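Penicillin-binding protein (Bacillus halodurans, PDB 3TG9) probably binds penicillin and related beta-lactams, as a member of the beta-lactamase and penicillin-binding protein family. Local coordinates at residues B[203-206]-B[212-215]; B[239-244]-B[300-305]; B[308-313]-B[325-330]. All blocks are in the same frame, centred on the assembly; numbering follows the deposited sequence.

Contact 1: residues B[203-206]-B[212-215]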
# COMPACT_ATOMS: atom_id res chain seq x y z
N LEU B 203 -4.24 4.60 -9.19
CA LEU B 203 -3.18 3.77 -8.65
C LEU B 203 -2.10 3.63 -9.72
O LEU B 203 -2.40 3.68 -10.92
CB LEU B 203 -3.70 2.39 -8.22
CG LEU B 203 -4.41 2.31 -6.86
CD1 LEU B 203 -5.55 3.29 -6.79
CD2 LEU B 203 -4.93 0.90 -6.55
N GLY B 204 -0.85 3.47 -9.29
CA GLY B 204 0.27 3.36 -10.20
C GLY B 204 0.63 1.92 -10.45
O GLY B 204 0.91 1.18 -9.51
N TYR B 205 0.60 1.51 -11.71
CA TYR B 205 0.81 0.10 -12.03
C TYR B 205 2.20 -0.17 -12.59
O TYR B 205 2.70 0.54 -13.48
CB TYR B 205 -0.30 -0.42 -12.95
CG TYR B 205 -1.64 -0.42 -12.26
CD1 TYR B 205 -2.07 -1.53 -11.53
CD2 TYR B 205 -2.46 0.70 -12.29
CE1 TYR B 205 -3.30 -1.53 -10.88
CE2 TYR B 205 -3.69 0.71 -11.63
CZ TYR B 205 -4.10 -0.41 -10.93
OH TYR B 205 -5.31 -0.40 -10.28
N ILE B 206 2.82 -1.20 -12.02
CA ILE B 206 4.14 -1.67 -12.43
C ILE B 206 3.99 -3.00 -13.14
O ILE B 206 3.42 -3.95 -12.59
CB ILE B 206 5.06 -1.91 -11.21
CG1 ILE B 206 5.13 -0.69 -10.30
CG2 ILE B 206 6.44 -2.33 -11.67
CD1 ILE B 206 5.92 -0.93 -9.01
N SER B 212 3.34 -10.43 -14.72
CA SER B 212 2.29 -9.94 -13.82
C SER B 212 2.40 -8.44 -13.53
O SER B 212 3.43 -7.82 -13.82
CB SER B 212 2.35 -10.69 -12.50
OG SER B 212 3.54 -10.39 -11.79
N TRP B 213 1.34 -7.87 -12.96
CA TRP B 213 1.43 -6.50 -12.45
C TRP B 213 1.35 -6.37 -10.93
O TRP B 213 0.99 -7.30 -10.21
CB TRP B 213 0.44 -5.55 -13.14
CG TRP B 213 -1.05 -5.76 -12.95
CD1 TRP B 213 -1.94 -6.11 -13.93
CD2 TRP B 213 -1.84 -5.53 -11.77
NE1 TRP B 213 -3.22 -6.15 -13.42
CE2 TRP B 213 -3.18 -5.80 -12.10
CE3 TRP B 213 -1.53 -5.14 -10.46
CZ2 TRP B 213 -4.22 -5.70 -11.16
CZ3 TRP B 213 -2.56 -5.04 -9.53
CH2 TRP B 213 -3.89 -5.33 -9.88
N LYS B 214 1.73 -5.19 -10.44
CA LYS B 214 1.53 -4.84 -9.05
C LYS B 214 1.41 -3.34 -8.97
O LYS B 214 1.77 -2.64 -9.90
CB LYS B 214 2.68 -5.36 -8.18
CG LYS B 214 4.00 -4.61 -8.33
CD LYS B 214 5.08 -5.24 -7.45
CE LYS B 214 6.38 -4.43 -7.49
NZ LYS B 214 7.38 -4.97 -6.53
N THR B 215 0.85 -2.83 -7.87
CA THR B 215 0.76 -1.39 -7.69
C THR B 215 2.03 -0.87 -7.00
O THR B 215 2.80 -1.64 -6.44
CB THR B 215 -0.52 -0.98 -6.94
OG1 THR B 215 -0.59 -1.67 -5.68
CG2 THR B 215 -1.74 -1.34 -7.77

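Contact 2: residues B[239-244]-B[300-305]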
# COMPACT_ATOMS: atom_id res chain seq x y z
N LYS B 239 -3.74 24.68 -15.46
CA LYS B 239 -3.91 25.90 -14.67
C LYS B 239 -2.60 26.36 -14.04
O LYS B 239 -2.42 27.55 -13.78
CB LYS B 239 -4.94 25.69 -13.56
CG LYS B 239 -6.38 25.50 -14.04
CD LYS B 239 -7.34 25.43 -12.85
CE LYS B 239 -8.69 24.86 -13.25
NZ LYS B 239 -9.14 25.38 -14.58
N LEU B 240 -1.70 25.42 -13.76
CA LEU B 240 -0.44 25.79 -13.13
C LEU B 240 0.46 26.57 -14.09
O LEU B 240 1.09 27.57 -13.70
CB LEU B 240 0.29 24.58 -12.55
CG LEU B 240 1.65 25.05 -12.00
CD1 LEU B 240 1.95 24.57 -10.61
CD2 LEU B 240 2.79 24.74 -12.98
N TRP B 241 0.54 26.12 -15.33
CA TRP B 241 1.30 26.83 -16.36
C TRP B 241 0.70 28.22 -16.60
O TRP B 241 1.42 29.22 -16.64
CB TRP B 241 1.28 26.04 -17.67
CG TRP B 241 2.20 24.85 -17.72
CD1 TRP B 241 1.85 23.54 -17.84
CD2 TRP B 241 3.64 24.88 -17.68
NE1 TRP B 241 2.97 22.74 -17.87
CE2 TRP B 241 4.09 23.54 -17.77
CE3 TRP B 241 4.59 25.90 -17.57
CZ2 TRP B 241 5.44 23.20 -17.77
CZ3 TRP B 241 5.93 25.56 -17.56
CH2 TRP B 241 6.34 24.22 -17.66
N LEU B 242 -0.62 28.27 -16.76
CA LEU B 242 -1.33 29.52 -16.96
C LEU B 242 -1.01 30.54 -15.87
O LEU B 242 -0.56 31.64 -16.16
CB LEU B 242 -2.83 29.27 -17.03
CG LEU B 242 -3.26 28.48 -18.27
CD1 LEU B 242 -4.75 28.22 -18.27
CD2 LEU B 242 -2.84 29.21 -19.54
N ALA B 243 -1.22 30.16 -14.62
CA ALA B 243 -0.91 31.04 -13.49
C ALA B 243 0.56 31.48 -13.48
O ALA B 243 0.86 32.62 -13.14
CB ALA B 243 -1.27 30.37 -12.17
N LEU B 244 1.47 30.57 -13.83
CA LEU B 244 2.89 30.91 -13.86
C LEU B 244 3.17 31.97 -14.94
O LEU B 244 3.77 33.01 -14.66
CB LEU B 244 3.75 29.66 -14.09
CG LEU B 244 5.27 29.84 -14.17
CD1 LEU B 244 5.85 30.41 -12.87
CD2 LEU B 244 5.97 28.53 -14.55
N SER B 300 4.93 17.49 -19.32
CA SER B 300 4.10 18.67 -19.48
C SER B 300 4.96 19.84 -19.95
O SER B 300 6.13 19.94 -19.59
CB SER B 300 3.40 19.01 -18.17
OG SER B 300 2.29 19.85 -18.40
N ALA B 301 4.36 20.73 -20.75
CA ALA B 301 5.12 21.79 -21.38
C ALA B 301 4.28 23.01 -21.71
O ALA B 301 3.07 22.92 -21.92
CB ALA B 301 5.79 21.26 -22.64
N PHE B 302 4.95 24.16 -21.76
CA PHE B 302 4.35 25.39 -22.23
C PHE B 302 5.14 25.87 -23.45
O PHE B 302 6.36 26.05 -23.37
CB PHE B 302 4.38 26.45 -21.14
CG PHE B 302 3.80 27.77 -21.56
CD1 PHE B 302 4.61 28.77 -22.06
CD2 PHE B 302 2.44 28.02 -21.44
CE1 PHE B 302 4.07 29.99 -22.45
CE2 PHE B 302 1.89 29.24 -21.83
CZ PHE B 302 2.71 30.22 -22.34
N TYR B 303 4.45 26.06 -24.56
CA TYR B 303 5.09 26.47 -25.80
C TYR B 303 4.87 27.95 -26.04
O TYR B 303 3.80 28.35 -26.49
CB TYR B 303 4.55 25.63 -26.96
CG TYR B 303 4.66 24.14 -26.71
CD1 TYR B 303 5.74 23.41 -27.17
CD2 TYR B 303 3.67 23.47 -26.00
CE1 TYR B 303 5.83 22.04 -26.95
CE2 TYR B 303 3.77 22.10 -25.77
CZ TYR B 303 4.84 21.40 -26.24
OH TYR B 303 4.93 20.04 -26.01
N PRO B 304 5.89 28.78 -25.74
CA PRO B 304 5.84 30.25 -25.80
C PRO B 304 5.36 30.78 -27.15
O PRO B 304 4.72 31.83 -27.23
CB PRO B 304 7.30 30.67 -25.57
CG PRO B 304 7.94 29.50 -24.89
CD PRO B 304 7.24 28.28 -25.41
N THR B 305 5.68 30.06 -28.22
CA THR B 305 5.33 30.49 -29.57
C THR B 305 3.82 30.55 -29.76
O THR B 305 3.27 31.58 -30.15
CB THR B 305 5.94 29.55 -30.62
OG1 THR B 305 7.32 29.89 -30.82
CG2 THR B 305 5.18 29.66 -31.94

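Contact 3: residues B[308-313]-B[325-330]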
# COMPACT_ATOMS: atom_id res chain seq x y z
N GLY B 308 0.94 27.46 -26.27
CA GLY B 308 0.35 26.15 -26.13
C GLY B 308 0.68 25.53 -24.79
O GLY B 308 1.69 25.88 -24.18
N ILE B 309 -0.18 24.64 -24.32
CA ILE B 309 0.06 23.86 -23.10
C ILE B 309 -0.28 22.42 -23.39
O ILE B 309 -1.34 22.12 -23.95
CB ILE B 309 -0.81 24.34 -21.92
CG1 ILE B 309 -0.46 25.77 -21.51
CG2 ILE B 309 -0.65 23.41 -20.72
CD1 ILE B 309 -1.41 26.35 -20.47
N VAL B 310 0.64 21.52 -23.05
CA VAL B 310 0.39 20.08 -23.14
C VAL B 310 0.61 19.45 -21.76
O VAL B 310 1.50 19.85 -21.01
CB VAL B 310 1.26 19.39 -24.21
CG1 VAL B 310 0.99 17.89 -24.25
CG2 VAL B 310 1.01 20.01 -25.57
N VAL B 311 -0.24 18.50 -21.41
CA VAL B 311 -0.09 17.78 -20.15
C VAL B 311 -0.35 16.32 -20.45
O VAL B 311 -1.40 15.98 -20.98
CB VAL B 311 -1.11 18.25 -19.09
CG1 VAL B 311 -0.89 17.52 -17.79
CG2 VAL B 311 -1.01 19.76 -18.88
N VAL B 312 0.61 15.47 -20.15
CA VAL B 312 0.39 14.03 -20.25
C VAL B 312 0.62 13.36 -18.90
O VAL B 312 1.74 13.29 -18.41
CB VAL B 312 1.27 13.39 -21.34
CG1 VAL B 312 0.92 11.93 -21.51
CG2 VAL B 312 1.10 14.14 -22.66
N CYS B 313 -0.47 12.89 -18.28
CA CYS B 313 -0.40 12.14 -17.03
C CYS B 313 -0.66 10.67 -17.31
O CYS B 313 -1.55 10.34 -18.08
CB CYS B 313 -1.42 12.67 -16.02
SG CYS B 313 -1.14 14.35 -15.44
N ALA B 325 5.15 13.82 -27.78
CA ALA B 325 5.69 14.13 -29.10
C ALA B 325 4.57 14.16 -30.15
O ALA B 325 4.52 15.07 -30.98
CB ALA B 325 6.76 13.12 -29.49
N ALA B 326 3.68 13.17 -30.10
CA ALA B 326 2.55 13.10 -31.03
C ALA B 326 1.69 14.34 -30.96
O ALA B 326 1.15 14.78 -31.98
CB ALA B 326 1.71 11.87 -30.75
N ILE B 327 1.58 14.92 -29.77
CA ILE B 327 0.71 16.07 -29.55
C ILE B 327 1.38 17.38 -29.95
O ILE B 327 0.74 18.24 -30.55
CB ILE B 327 0.28 16.19 -28.07
CG1 ILE B 327 -0.58 15.00 -27.64
CG2 ILE B 327 -0.46 17.50 -27.85
CD1 ILE B 327 -1.06 15.08 -26.18
N GLU B 328 2.65 17.54 -29.62
CA GLU B 328 3.32 18.80 -29.93
C GLU B 328 3.52 18.92 -31.43
O GLU B 328 3.67 20.03 -31.96
CB GLU B 328 4.62 18.96 -29.14
CG GLU B 328 5.66 17.89 -29.37
CD GLU B 328 6.93 18.15 -28.58
OE1 GLU B 328 6.87 18.84 -27.53
OE2 GLU B 328 8.00 17.68 -29.00
N ALA B 329 3.50 17.78 -32.12
CA ALA B 329 3.47 17.74 -33.57
C ALA B 329 2.23 18.45 -34.10
O ALA B 329 2.32 19.31 -34.98
CB ALA B 329 3.48 16.29 -34.05
N LEU B 330 1.07 18.09 -33.55
CA LEU B 330 -0.20 18.74 -33.88
C LEU B 330 -0.06 20.26 -33.94
O LEU B 330 -0.66 20.91 -34.80
CB LEU B 330 -1.28 18.35 -32.87
CG LEU B 330 -2.18 17.15 -33.18
CD1 LEU B 330 -1.42 15.99 -33.80
CD2 LEU B 330 -2.92 16.72 -31.92

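Contact 1: residues B[203-206]-B[212-215]
Trp213 and Tyr205 meet in a T-shaped (edge-to-face) pair on a short beta hairpin. The CD1-CE1 edge of Tyr205 is turned to one face of the indole, Tyr205 CD1 lying 3.8 Å from Trp213 CE3 and toward the rim of the ring. The six-membered ring of Trp213 and the phenol have centroids 5.1 Å apart and planes at 86°. Trp213 sets CG between its backbone N and carbonyl carbon (chi1 66°), which brings the indole alongside the phenol, both side chains running the same way. Arg39 makes a cation-pi contact with Trp213, and its backbone N also bonds to Tyr205 OH, so one residue holds both members of the pair.

Lys214 forms the antiparallel hydrogen-bonded pair with Ile206. Ile206 N reaches Lys214 O at 2.8 Å, almost straight (172°), and Lys214 N returns to Ile206 O at 3.0 Å. On the hairpin face opposite Tyr205 and Thr215, Lys214 CE lies 3.8 Å from Ile206 CD1. The extended lysine carries its NZ on to a salt bridge with Glu116.

Thr215 faces Tyr205 as the non-hydrogen-bonded pair, on the side that carries the phenol. Its methyl CG2 lies 3.5 Å from Tyr205 CE1, obliquely to the ring, and 4.1 Å from Leu203 CD2. At the backbone, Thr215 CA makes a CA-H...O contact with Gly204 O. The backbone of Thr215 hydrogen-bonds to the second subunit, and Thr215 OG1 adds a weak hydrogen bond to Asp195 O of that subunit.

The paired N-H and C=O groups of Ile206 and Lys214 thus set the register, while the aromatic edge and methyl contacts beside them are apolar. The polar ends of Tyr205 and Lys214 are met from outside the hairpin, by Arg39 and Glu116.

Contact 2: residues B[239-244]-B[300-305]
The indole of Trp241 lies against the backbone of strand 300-303 and uses both its edge and one face. At the edge, Trp241 NE1 donates a hydrogen bond to Ser300 OG at 3.0 Å, with an angle of 158° at the hydrogen and the oxygen close to the ring plane. Over the face, the methylene of Phe302 makes a CH-pi contact: Phe302 CB stands 4.0 Å from the centroid of the Trp241 six-membered ring and 3.6 Å from Trp241 CE3. The carbonyl carbon of Ala301 shares this face, 4.0 Å from Trp241 CE2.

Phe302 keeps CG anti to its backbone N (chi1 179°), a turn that sends the phenyl past the indole instead of onto it; the two side chains run past one another, pointing opposite ways. The serine hydroxyl is held twice, because Ser300 OG also hydrogen-bonds to the carbonyl Val310 O of the next strand. Since that carbonyl can only accept, the hydroxyl probably donates its hydrogen bond to Val310 O and accepts that of the indole N-H.

Further out, Leu59 of helix 58-70 packs against Trp241, and Ile309 lies beside Phe302. The axes of segment 239-244 and strand segment 300-303 run 38° apart in direction and approach to 9.3 Å. A helix packed in this way is characteristic of the beta-lactamase and penicillin-binding protein fold, in which helices pack on both faces of a central antiparallel sheet.

Contact 3: residues B[308-313]-B[325-330]
The packing of a C-terminal helix on the central antiparallel sheet, a hallmark of the beta-lactamase and penicillin-binding protein fold, is carried here by Ile327, which drops onto Val310 and Val312 of strand 308-314. The contact is wholly apolar, with no hydrogen bond across it, and small: it buries 131 Å² in all. The two valines stand two residues apart on the strand and therefore present their methyls on the same side, toward the helix.

Ile327 meets them with two separate branches. Its CG2 methyl lies 3.7 Å from Val310 CG2 and 3.9 Å from Val310 CG1, so it sits against both prongs of that valine. The longer branch runs on along the strand: Ile327 CD1 is 4.0 Å from Val310 CG1 and 4.2 Å from Val312 CG2, and so touches both residues. Ile327 holds CG1 anti to its own carbonyl carbon (chi1 -64°) and continues fully extended at chi2, which places the CD1 end toward Val312 while CG2 stays over Val310. The side chains of Ile327 and Val310 meet at a slant, and the closest CA atoms of the two segments, Val310 CA and Glu328 CA, are 7.5 Å apart, so the contact is made by side chains.

One turn of the helix is closed by Ala329 N to Ala325 O at 3.1 Å. Beside the apolar patch, Glu328 OE1 forms a salt bridge with Lys286 NZ and a hydrogen bond with Tyr303 OH, tying the helix to strands 284-293 and 296-303.

Ala20 and Met22 of strand 18-24 and Leu7 and Ile10 of helix 7-13 also pack against Ile327. Helices 7-13 and 320-330 thus share this face of the sheet, whereas Ile309 and Val311 point the other way, to helix 234-245.

In the fold
The three contacts come in series along the chain, contact 1 first and contact 3 last. Contacts 2 and 3 belong to one structural unit: strands 296-303 and 308-314 are neighbours in the eight-stranded antiparallel sheet, and the contact centres are 12 Å apart. Helix 234-245 covers one face of this sheet and helix 320-330 the other, so the two contacts hold a strand pair between helices. Contact 1 is a separate two-stranded hairpin, its centre 30 Å from that of contact 2 and 25 Å from that of contact 3. Its nearest atoms are about 10 Å from contact 3. No other chain of the assembly touches contacts 2 and 3, whereas the hairpin of contact 1 meets the second subunit.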